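Local coordinates for protein S-adenosylmethionine tRNA ribosyltransferase (Rhodococcus sp., PDB 2NS0) that is of unknown function, perhaps linked to ribosyl transfer onto tRNA, and probably has a helix-turn-helix-like fold, at residues E9-I12 / R13-D17; L42-P45 / V46-A49; V67-P70 / R71-R74. All coordinates share one frame; numbering follows the deposited sequence.

How the contacts relate
The three contacts follow one another along this single-chain protein, with contact 2 between the other two. Contact 1, on helix 5-18, and contact 2, at the start of helix 43-55, have centres about 13 Å apart and meet where Ile-12 CD1 packs against Ala-49 CB at 3.8 Å. Contact 3, in the loop before strand 78-81, lies about 12 Å from contact 2, centre to centre, and Arg-47 NH1 probably donates a hydrogen bond to Pro-70 O at 2.8 Å. Contacts 1 and 3 lie on opposite sides of the chain's centre, about 8 Å apart at their nearest atoms. The glycerol near Leu-16 probably came from the crystallisation liquor and is weak evidence for a site.

Contact 1: E9-I12 / R13-D17; sequences EECI and RALLD
Arg-13 meets Glu-9 and Glu-10 one turn back along helix 5-18 through two waters. Glu-9 OE1 accepts from one water at 2.6 Å, and that water accepts in turn from Arg-13 NH1 at 3.0 Å. A second water donates to Glu-10 OE1 at 2.9 Å and takes only a weak bond from the same NH1. The opposite charges are therefore linked through solvent, while stronger partners lie elsewhere: Glu-9 OE2 forms a salt bridge with Arg-52 and Arg-13 NE another with Glu-58. An arginine suits this place because its chain, extended from CG to NE, carries several donors past the helix surface.

The backbone is equally well satisfied, each carbonyl from Glu-9 to Ile-12 accepting the N-H four residues on; Leu-16 N to Ile-12 O, at 2.9 Å and 167°, is nearly straight. The apolar side chains use the same spacing. Cys-11 SG, swung beside its carbonyl carbon (chi1 -179°), reaches Leu-15 CD1 at 3.8 Å, and Ile-12 CG2 lies alongside Leu-16 CD1 at 3.9 Å.

These two apolar pairs form the inward stripe of helix 5-18 in a small fold consistent with a helix-turn-helix type. Cys-11 and Ile-12 pack on Val-30 of helix 27-34, Leu-15 and Leu-16 meet Ile-25, Ile-12 also touches Leu-53 of helix 43-55, and Leu-16 rests on Ile-79 and Trp-81 of strand 78-81.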
ATOM      1  N   GLU A   9       5.055   0.054   6.345  1.00 17.49           N
ATOM      2  CA  GLU A   9       4.672   1.431   6.178  1.00 19.44           C
ATOM      3  C   GLU A   9       5.737   2.243   5.450  1.00 19.46           C
ATOM      4  O   GLU A   9       5.415   3.021   4.554  1.00 19.54           O
ATOM      5  CB  GLU A   9       4.238   2.057   7.507  1.00 18.72           C
ATOM      6  CG  GLU A   9       2.861   1.520   7.998  1.00 19.52           C
ATOM      7  CD  GLU A   9       2.623   1.790   9.492  1.00 22.84           C
ATOM      8  OE1 GLU A   9       3.207   2.770  10.017  1.00 28.17           O
ATOM      9  OE2 GLU A   9       1.891   1.014  10.148  1.00 25.33           O
ATOM     10  N   GLU A  10       6.991   2.061   5.847  1.00 19.87           N
ATOM     11  CA  GLU A  10       8.143   2.787   5.279  1.00 20.38           C
ATOM     12  C   GLU A  10       8.354   2.392   3.843  1.00 19.81           C
ATOM     13  O   GLU A  10       8.715   3.209   3.027  1.00 20.00           O
ATOM     14  CB  GLU A  10       9.414   2.498   6.102  1.00 20.69           C
ATOM     15  CG  GLU A  10      10.761   2.695   5.350  1.00 23.39           C
ATOM     16  CD  GLU A  10      11.036   4.131   4.893  1.00 27.95           C
ATOM     17  OE1 GLU A  10      10.207   5.021   5.179  1.00 31.47           O
ATOM     18  OE2 GLU A  10      12.100   4.378   4.241  1.00 29.97           O
ATOM     19  N   CYS A  11       8.089   1.128   3.523  1.00 20.48           N
ATOM     20  CA  CYS A  11       8.196   0.655   2.145  1.00 19.94           C
ATOM     21  C   CYS A  11       7.114   1.260   1.241  1.00 19.67           C
ATOM     22  O   CYS A  11       7.435   1.668   0.126  1.00 20.50           O
ATOM     23  CB  CYS A  11       8.163  -0.867   2.085  1.00 19.83           C
ATOM     24  SG  CYS A  11       8.336  -1.468   0.399  1.00 22.94           S
ATOM     25  N   ILE A  12       5.852   1.308   1.696  1.00 19.10           N
ATOM     26  CA  ILE A  12       4.782   2.032   0.964  1.00 18.10           C
ATOM     27  C   ILE A  12       5.226   3.464   0.665  1.00 19.09           C
ATOM     28  O   ILE A  12       5.130   3.936  -0.495  1.00 18.73           O
ATOM     29  CB  ILE A  12       3.424   2.033   1.722  1.00 18.93           C
ATOM     30  CG1 ILE A  12       2.814   0.634   1.747  1.00 17.69           C
ATOM     31  CG2 ILE A  12       2.378   2.988   1.033  1.00 19.34           C
ATOM     32  CD1 ILE A  12       1.744   0.413   2.838  1.00 17.17           C
ATOM     33  N   ARG A  13       5.739   4.159   1.686  1.00 18.59           N
ATOM     34  CA  ARG A  13       6.173   5.576   1.511  1.00 19.53           C
ATOM     35  C   ARG A  13       7.321   5.669   0.532  1.00 19.27           C
ATOM     36  O   ARG A  13       7.332   6.522  -0.322  1.00 21.07           O
ATOM     37  CB  ARG A  13       6.579   6.242   2.827  1.00 18.34           C
ATOM     38  CG  ARG A  13       5.401   6.469   3.748  1.00 19.83           C
ATOM     39  CD  ARG A  13       5.838   7.239   4.969  1.00 22.55           C
ATOM     40  NE  ARG A  13       4.795   7.330   5.976  1.00 20.59           N
ATOM     41  CZ  ARG A  13       4.876   6.813   7.193  1.00 24.79           C
ATOM     42  NH1 ARG A  13       5.938   6.117   7.542  1.00 29.39           N
ATOM     43  NH2 ARG A  13       3.889   6.982   8.069  1.00 23.86           N
ATOM     44  N   ALA A  14       8.275   4.773   0.661  1.00 19.63           N
ATOM     45  CA  ALA A  14       9.464   4.789  -0.164  1.00 20.39           C
ATOM     46  C   ALA A  14       9.093   4.545  -1.614  1.00 21.06           C
ATOM     47  O   ALA A  14       9.635   5.217  -2.501  1.00 20.98           O
ATOM     48  CB  ALA A  14      10.447   3.725   0.298  1.00 20.66           C
ATOM     49  N   LEU A  15       8.221   3.557  -1.873  1.00 20.31           N
ATOM     50  CA  LEU A  15       7.835   3.271  -3.262  1.00 20.47           C
ATOM     51  C   LEU A  15       7.004   4.420  -3.841  1.00 20.27           C
ATOM     52  O   LEU A  15       7.254   4.839  -4.946  1.00 21.05           O
ATOM     53  CB  LEU A  15       7.082   1.957  -3.398  1.00 19.23           C
ATOM     54  CG  LEU A  15       7.871   0.677  -3.069  1.00 21.33           C
ATOM     55  CD1 LEU A  15       6.973  -0.530  -3.050  1.00 20.08           C
ATOM     56  CD2 LEU A  15       9.015   0.476  -4.015  1.00 23.11           C
ATOM     57  N   LEU A  16       6.041   4.942  -3.085  1.00 20.61           N
ATOM     58  CA  LEU A  16       5.211   6.057  -3.574  1.00 21.09           C
ATOM     59  C   LEU A  16       6.068   7.263  -3.821  1.00 21.80           C
ATOM     60  O   LEU A  16       5.901   7.947  -4.858  1.00 23.26           O
ATOM     61  CB  LEU A  16       4.074   6.405  -2.605  1.00 20.83           C
ATOM     62  CG  LEU A  16       2.902   5.429  -2.617  1.00 19.27           C
ATOM     63  CD1 LEU A  16       1.863   5.838  -1.641  1.00 19.14           C
ATOM     64  CD2 LEU A  16       2.251   5.373  -3.979  1.00 18.65           C
ATOM     65  N   ASP A  17       6.957   7.537  -2.861  1.00 21.91           N
ATOM     66  CA  ASP A  17       7.855   8.689  -2.938  1.00 23.31           C
ATOM     67  C   ASP A  17       8.671   8.649  -4.232  1.00 23.30           C
ATOM     68  O   ASP A  17       8.946   9.697  -4.788  1.00 23.41           O
ATOM     69  CB  ASP A  17       8.781   8.830  -1.717  1.00 22.41           C
ATOM     70  CG  ASP A  17       9.403  10.187  -1.630  1.00 26.73           C
ATOM     71  OD1 ASP A  17       8.774  11.105  -1.054  1.00 32.24           O
ATOM     72  OD2 ASP A  17      10.520  10.386  -2.163  1.00 28.09           O
TER
HETATM   73  O   HOH W   1       5.305   4.242   9.791  1.00 25.38           O
HETATM   74  O   HOH W   2       8.401   5.803   7.288  1.00 32.78           O

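Contact 2: L42-P45 / V46-A49; sequences LMEP and VREA
Leu-42 and Val-46 join the first turn of helix 43-55 to the residue just before it: Leu-42 O accepts Val-46 N at 2.9 Å, and Val-46 CG2 sits 3.3 Å from that same oxygen. Leu-42 CB comes no nearer to Val-46 CG2 than 4.4 Å, a loose apolar touch, while its own side chain turns to Val-34 and Ala-31 of helix 27-34.

Met-43, present as selenomethionine, gives its carbonyl O to Arg-47 N at 3.1 Å. Its flexible chain folds round, and the terminal CE of Met-43 comes within a loose 4.4 Å of Val-46 CG2.

At Glu-44 the chain doubles over at chi2 (-57°), laying the carboxylate alongside Arg-47. Glu-44 OE2 lies 3.6 Å from Arg-47 CD and 4.1 Å from Arg-47 NE, well out of the guanidinium plane, with the two flat groups 20° apart. No N-H points at the oxygen. Glu-44 O, meanwhile, receives Glu-48 N.

Pro-45 lacks an N-H, but this is the N-terminal turn of helix 43-55, where a proline is well tolerated because amides do not yet have helical acceptors; Pro-45 O still takes Ala-49 N at 3.0 Å, and the ring rests on Leu-8.

The main chain thus does the bonding here, whereas the charged pair acts through proximity alone. Glu-44 probably lends Arg-47 a general electrostatic pull, but the directed bonds of the guanidinium go to Pro-70 O and, weakly, to the carbonyls of Ala-73 and Gly-75, which probably fix its direction.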
ATOM      1  N   LEU A  42       3.001 -11.734   2.432  1.00 18.67           N
ATOM      2  CA  LEU A  42       2.890 -10.340   2.896  1.00 19.61           C
ATOM      3  C   LEU A  42       1.669  -9.569   2.392  1.00 19.39           C
ATOM      4  O   LEU A  42       1.492  -8.433   2.767  1.00 19.36           O
ATOM      5  CB  LEU A  42       4.177  -9.560   2.600  1.00 18.63           C
ATOM      6  CG  LEU A  42       5.327 -10.095   3.438  1.00 21.19           C
ATOM      7  CD1 LEU A  42       6.552  -9.299   3.094  1.00 22.02           C
ATOM      8  CD2 LEU A  42       5.030  -9.947   4.893  1.00 25.61           C
HETATM    9  N   MSE A  43       0.824 -10.206   1.583  1.00 19.52           N
HETATM   10  CA  MSE A  43      -0.312  -9.521   0.972  1.00 20.82           C
HETATM   11  C   MSE A  43      -1.299  -8.927   1.985  1.00 20.45           C
HETATM   12  O   MSE A  43      -1.607  -7.738   1.916  1.00 19.70           O
HETATM   13  CB  MSE A  43      -1.031 -10.414  -0.049  1.00 21.15           C
HETATM   14  CG  MSE A  43      -0.259 -10.683  -1.333  1.00 26.69           C
HETATM   15 SE   MSE A  43       0.087  -9.041  -2.406  1.00 40.33          SE
HETATM   16  CE  MSE A  43       1.499  -8.299  -1.374  1.00 36.89           C
ATOM     17  N   GLU A  44      -1.783  -9.722   2.938  1.00 20.42           N
ATOM     18  CA  GLU A  44      -2.671  -9.148   3.973  1.00 20.55           C
ATOM     19  C   GLU A  44      -1.953  -8.152   4.920  1.00 19.44           C
ATOM     20  O   GLU A  44      -2.502  -7.111   5.202  1.00 19.82           O
ATOM     21  CB  GLU A  44      -3.453 -10.231   4.738  1.00 21.83           C
ATOM     22  CG  GLU A  44      -4.369 -11.050   3.813  1.00 26.65           C
ATOM     23  CD  GLU A  44      -5.372 -10.171   3.049  1.00 33.68           C
ATOM     24  OE1 GLU A  44      -6.221  -9.546   3.726  1.00 36.06           O
ATOM     25  OE2 GLU A  44      -5.302 -10.087   1.790  1.00 33.42           O
ATOM     26  N   PRO A  45      -0.742  -8.474   5.423  1.00 18.74           N
ATOM     27  CA  PRO A  45       0.013  -7.423   6.127  1.00 18.60           C
ATOM     28  C   PRO A  45       0.168  -6.077   5.369  1.00 18.06           C
ATOM     29  O   PRO A  45       0.067  -5.005   5.991  1.00 18.30           O
ATOM     30  CB  PRO A  45       1.379  -8.095   6.380  1.00 17.75           C
ATOM     31  CG  PRO A  45       1.046  -9.530   6.514  1.00 17.82           C
ATOM     32  CD  PRO A  45      -0.032  -9.775   5.487  1.00 19.01           C
ATOM     33  N   VAL A  46       0.389  -6.125   4.049  1.00 18.79           N
ATOM     34  CA  VAL A  46       0.539  -4.908   3.247  1.00 17.15           C
ATOM     35  C   VAL A  46      -0.775  -4.146   3.182  1.00 17.36           C
ATOM     36  O   VAL A  46      -0.781  -2.928   3.275  1.00 17.16           O
ATOM     37  CB  VAL A  46       1.061  -5.186   1.802  1.00 17.52           C
ATOM     38  CG1 VAL A  46       0.827  -3.987   0.953  1.00 19.16           C
ATOM     39  CG2 VAL A  46       2.575  -5.497   1.780  1.00 13.86           C
ATOM     40  N   ARG A  47      -1.897  -4.846   3.011  1.00 17.62           N
ATOM     41  CA  ARG A  47      -3.238  -4.212   3.106  1.00 16.70           C
ATOM     42  C   ARG A  47      -3.502  -3.542   4.439  1.00 16.91           C
ATOM     43  O   ARG A  47      -4.091  -2.451   4.479  1.00 17.71           O
ATOM     44  CB  ARG A  47      -4.357  -5.205   2.801  1.00 17.25           C
ATOM     45  CG  ARG A  47      -4.320  -5.679   1.360  1.00 19.38           C
ATOM     46  CD  ARG A  47      -5.532  -6.565   1.025  1.00 24.36           C
ATOM     47  NE  ARG A  47      -5.768  -6.662  -0.419  1.00 28.81           N
ATOM     48  CZ  ARG A  47      -6.890  -6.278  -1.054  1.00 31.33           C
ATOM     49  NH1 ARG A  47      -7.934  -5.744  -0.409  1.00 33.80           N
ATOM     50  NH2 ARG A  47      -6.982  -6.423  -2.359  1.00 29.96           N
ATOM     51  N   GLU A  48      -3.070  -4.163   5.534  1.00 16.59           N
ATOM     52  CA  GLU A  48      -3.248  -3.570   6.861  1.00 16.76           C
ATOM     53  C   GLU A  48      -2.444  -2.291   6.977  1.00 15.90           C
ATOM     54  O   GLU A  48      -2.950  -1.285   7.460  1.00 16.33           O
ATOM     55  CB  GLU A  48      -2.888  -4.541   7.995  1.00 15.49           C
ATOM     56  CG  GLU A  48      -3.816  -5.722   8.114  1.00 19.46           C
ATOM     57  CD  GLU A  48      -5.184  -5.336   8.621  1.00 23.49           C
ATOM     58  OE1 GLU A  48      -5.312  -4.332   9.373  1.00 25.52           O
ATOM     59  OE2 GLU A  48      -6.149  -6.046   8.277  1.00 29.36           O
ATOM     60  N   ALA A  49      -1.199  -2.334   6.507  1.00 15.92           N
ATOM     61  CA  ALA A  49      -0.337  -1.147   6.483  1.00 16.21           C
ATOM     62  C   ALA A  49      -0.921   0.012   5.679  1.00 17.06           C
ATOM     63  O   ALA A  49      -0.979   1.161   6.183  1.00 19.14           O
ATOM     64  CB  ALA A  49       1.077  -1.512   5.989  1.00 14.62           C
TER

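Contact 3: V67-P70 / R71-R74; sequences VVDP and RSAR
Asp-69 and Arg-71 are brought together by two torsions: chi1 of Asp-69 (-178°) sets the carboxylate beside its own carbonyl carbon, facing the chain ahead, and chi3 of Arg-71 (-60°) bends the arginine back so that its NE edge meets OD1. One oxygen then does nearly all the work. Asp-69 OD1 accepts Arg-71 NE at 2.8 Å on its syn side, almost in the guanidinium plane, and Arg-71 NH2 less directly at 3.3 Å, so the arginine grips a single atom side-on in a salt bridge. The carboxylate and guanidinium planes stand 71° apart. From above the carboxylate plane Asp-69 OD1 also takes the backbone N of Arg-71, at 2.9 Å.

Asp-69 OD2 is linked instead through a water, which donates to it at 2.9 Å and also bonds Ser-72 OG; a small hydroxyl suits this exposed place.

The carbonyl of Asp-69 is shared too. Ala-73 N approaches Asp-69 O nearly along the C=O axis at 3.0 Å, while Ser-72 N, at 3.1 Å, comes from above the carbonyl plane. Pro-70, with no N-H to satisfy and a fixed phi, fits the first corner of this bend. The turn closes with Val-68 CG2 on Ala-73 CB at 3.8 Å. With an alanine at Asp-69, the N and NE of Arg-71 would be likely to lose their acceptor, and its guanidinium, left with Asp-55 at NH1, would be held less firmly.

The bond from OD1 to the second amide onward makes an Asx turn, here superposed on a type I beta-turn and followed by a bond to the fourth residue. Such an Asp-Pro bend often starts a helix; here it turns the loop between strands 66-67 and 78-81.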
ATOM      1  N   VAL A  67     -12.338   5.424  -4.101  1.00 17.89           N
ATOM      2  CA  VAL A  67     -11.609   5.257  -2.842  1.00 16.77           C
ATOM      3  C   VAL A  67     -12.291   4.144  -2.016  1.00 17.89           C
ATOM      4  O   VAL A  67     -13.541   4.139  -1.856  1.00 17.08           O
ATOM      5  CB  VAL A  67     -11.466   6.604  -2.036  1.00 17.70           C
ATOM      6  CG1 VAL A  67     -10.896   6.347  -0.598  1.00 16.88           C
ATOM      7  CG2 VAL A  67     -10.555   7.603  -2.783  1.00 16.35           C
ATOM      8  N   VAL A  68     -11.471   3.191  -1.533  1.00 16.73           N
ATOM      9  CA  VAL A  68     -11.943   2.037  -0.737  1.00 17.08           C
ATOM     10  C   VAL A  68     -11.025   1.810   0.508  1.00 17.57           C
ATOM     11  O   VAL A  68      -9.902   2.327   0.579  1.00 16.32           O
ATOM     12  CB  VAL A  68     -11.990   0.682  -1.596  1.00 17.96           C
ATOM     13  CG1 VAL A  68     -12.984   0.737  -2.796  1.00 15.44           C
ATOM     14  CG2 VAL A  68     -10.551   0.270  -2.057  1.00 12.94           C
ATOM     15  N   ASP A  69     -11.504   0.993   1.454  1.00 16.53           N
ATOM     16  CA  ASP A  69     -10.715   0.518   2.564  1.00 16.40           C
ATOM     17  C   ASP A  69     -10.066  -0.775   2.078  1.00 16.36           C
ATOM     18  O   ASP A  69     -10.786  -1.729   1.720  1.00 16.62           O
ATOM     19  CB  ASP A  69     -11.673   0.205   3.729  1.00 17.04           C
ATOM     20  CG  ASP A  69     -10.952  -0.272   5.001  1.00 18.50           C
ATOM     21  OD1 ASP A  69      -9.795  -0.684   4.966  1.00 17.30           O
ATOM     22  OD2 ASP A  69     -11.603  -0.286   6.043  1.00 22.42           O
ATOM     23  N   PRO A  70      -8.712  -0.833   2.079  1.00 16.06           N
ATOM     24  CA  PRO A  70      -7.953  -2.019   1.624  1.00 16.95           C
ATOM     25  C   PRO A  70      -8.200  -3.245   2.498  1.00 18.07           C
ATOM     26  O   PRO A  70      -7.972  -4.378   2.063  1.00 18.36           O
ATOM     27  CB  PRO A  70      -6.490  -1.595   1.831  1.00 15.72           C
ATOM     28  CG  PRO A  70      -6.549  -0.614   2.909  1.00 15.69           C
ATOM     29  CD  PRO A  70      -7.776   0.206   2.556  1.00 15.35           C
ATOM     30  N   ARG A  71      -8.648  -3.008   3.726  1.00 19.62           N
ATOM     31  CA  ARG A  71      -8.920  -4.104   4.665  1.00 20.99           C
ATOM     32  C   ARG A  71     -10.210  -4.831   4.312  1.00 21.23           C
ATOM     33  O   ARG A  71     -10.370  -5.998   4.672  1.00 22.33           O
ATOM     34  CB  ARG A  71      -8.900  -3.601   6.129  1.00 20.17           C
ATOM     35  CG  ARG A  71      -7.482  -3.255   6.616  1.00 23.21           C
ATOM     36  CD  ARG A  71      -7.494  -2.184   7.695  1.00 23.27           C
ATOM     37  NE  ARG A  71      -8.112  -0.942   7.202  1.00 26.31           N
ATOM     38  CZ  ARG A  71      -7.972   0.239   7.792  1.00 27.57           C
ATOM     39  NH1 ARG A  71      -7.244   0.365   8.899  1.00 26.83           N
ATOM     40  NH2 ARG A  71      -8.564   1.297   7.278  1.00 27.24           N
ATOM     41  N   SER A  72     -11.102  -4.151   3.587  1.00 22.03           N
ATOM     42  CA  SER A  72     -12.440  -4.676   3.176  1.00 21.72           C
ATOM     43  C   SER A  72     -12.562  -5.113   1.722  1.00 20.92           C
ATOM     44  O   SER A  72     -13.359  -5.988   1.406  1.00 20.65           O
ATOM     45  CB  SER A  72     -13.498  -3.609   3.370  1.00 21.06           C
ATOM     46  OG  SER A  72     -13.632  -3.359   4.739  1.00 27.61           O
ATOM     47  N   ALA A  73     -11.799  -4.455   0.855  1.00 20.03           N
ATOM     48  CA  ALA A  73     -11.877  -4.579  -0.615  1.00 20.56           C
ATOM     49  C   ALA A  73     -11.397  -5.944  -1.088  1.00 20.91           C
ATOM     50  O   ALA A  73     -10.402  -6.454  -0.617  1.00 20.35           O
ATOM     51  CB  ALA A  73     -11.045  -3.452  -1.325  1.00 20.58           C
ATOM     52  N   ARG A  74     -12.131  -6.507  -2.043  1.00 21.97           N
ATOM     53  CA  ARG A  74     -11.830  -7.802  -2.643  1.00 22.44           C
ATOM     54  C   ARG A  74     -11.048  -7.586  -3.934  1.00 22.45           C
ATOM     55  O   ARG A  74     -11.445  -6.826  -4.817  1.00 22.11           O
ATOM     56  CB  ARG A  74     -13.135  -8.583  -2.917  1.00 22.63           C
ATOM     57  CG  ARG A  74     -12.952  -9.817  -3.807  1.00 22.73           C
ATOM     58  CD  ARG A  74     -14.301 -10.416  -4.272  1.00 23.41           C
ATOM     59  NE  ARG A  74     -15.167 -10.756  -3.137  1.00 26.00           N
ATOM     60  CZ  ARG A  74     -15.096 -11.908  -2.462  1.00 27.76           C
ATOM     61  NH1 ARG A  74     -14.205 -12.838  -2.827  1.00 26.05           N
ATOM     62  NH2 ARG A  74     -15.918 -12.137  -1.427  1.00 22.11           N
TER
HETATM   63  O   HOH W   3     -14.357  -1.030   5.323  1.00 31.38           O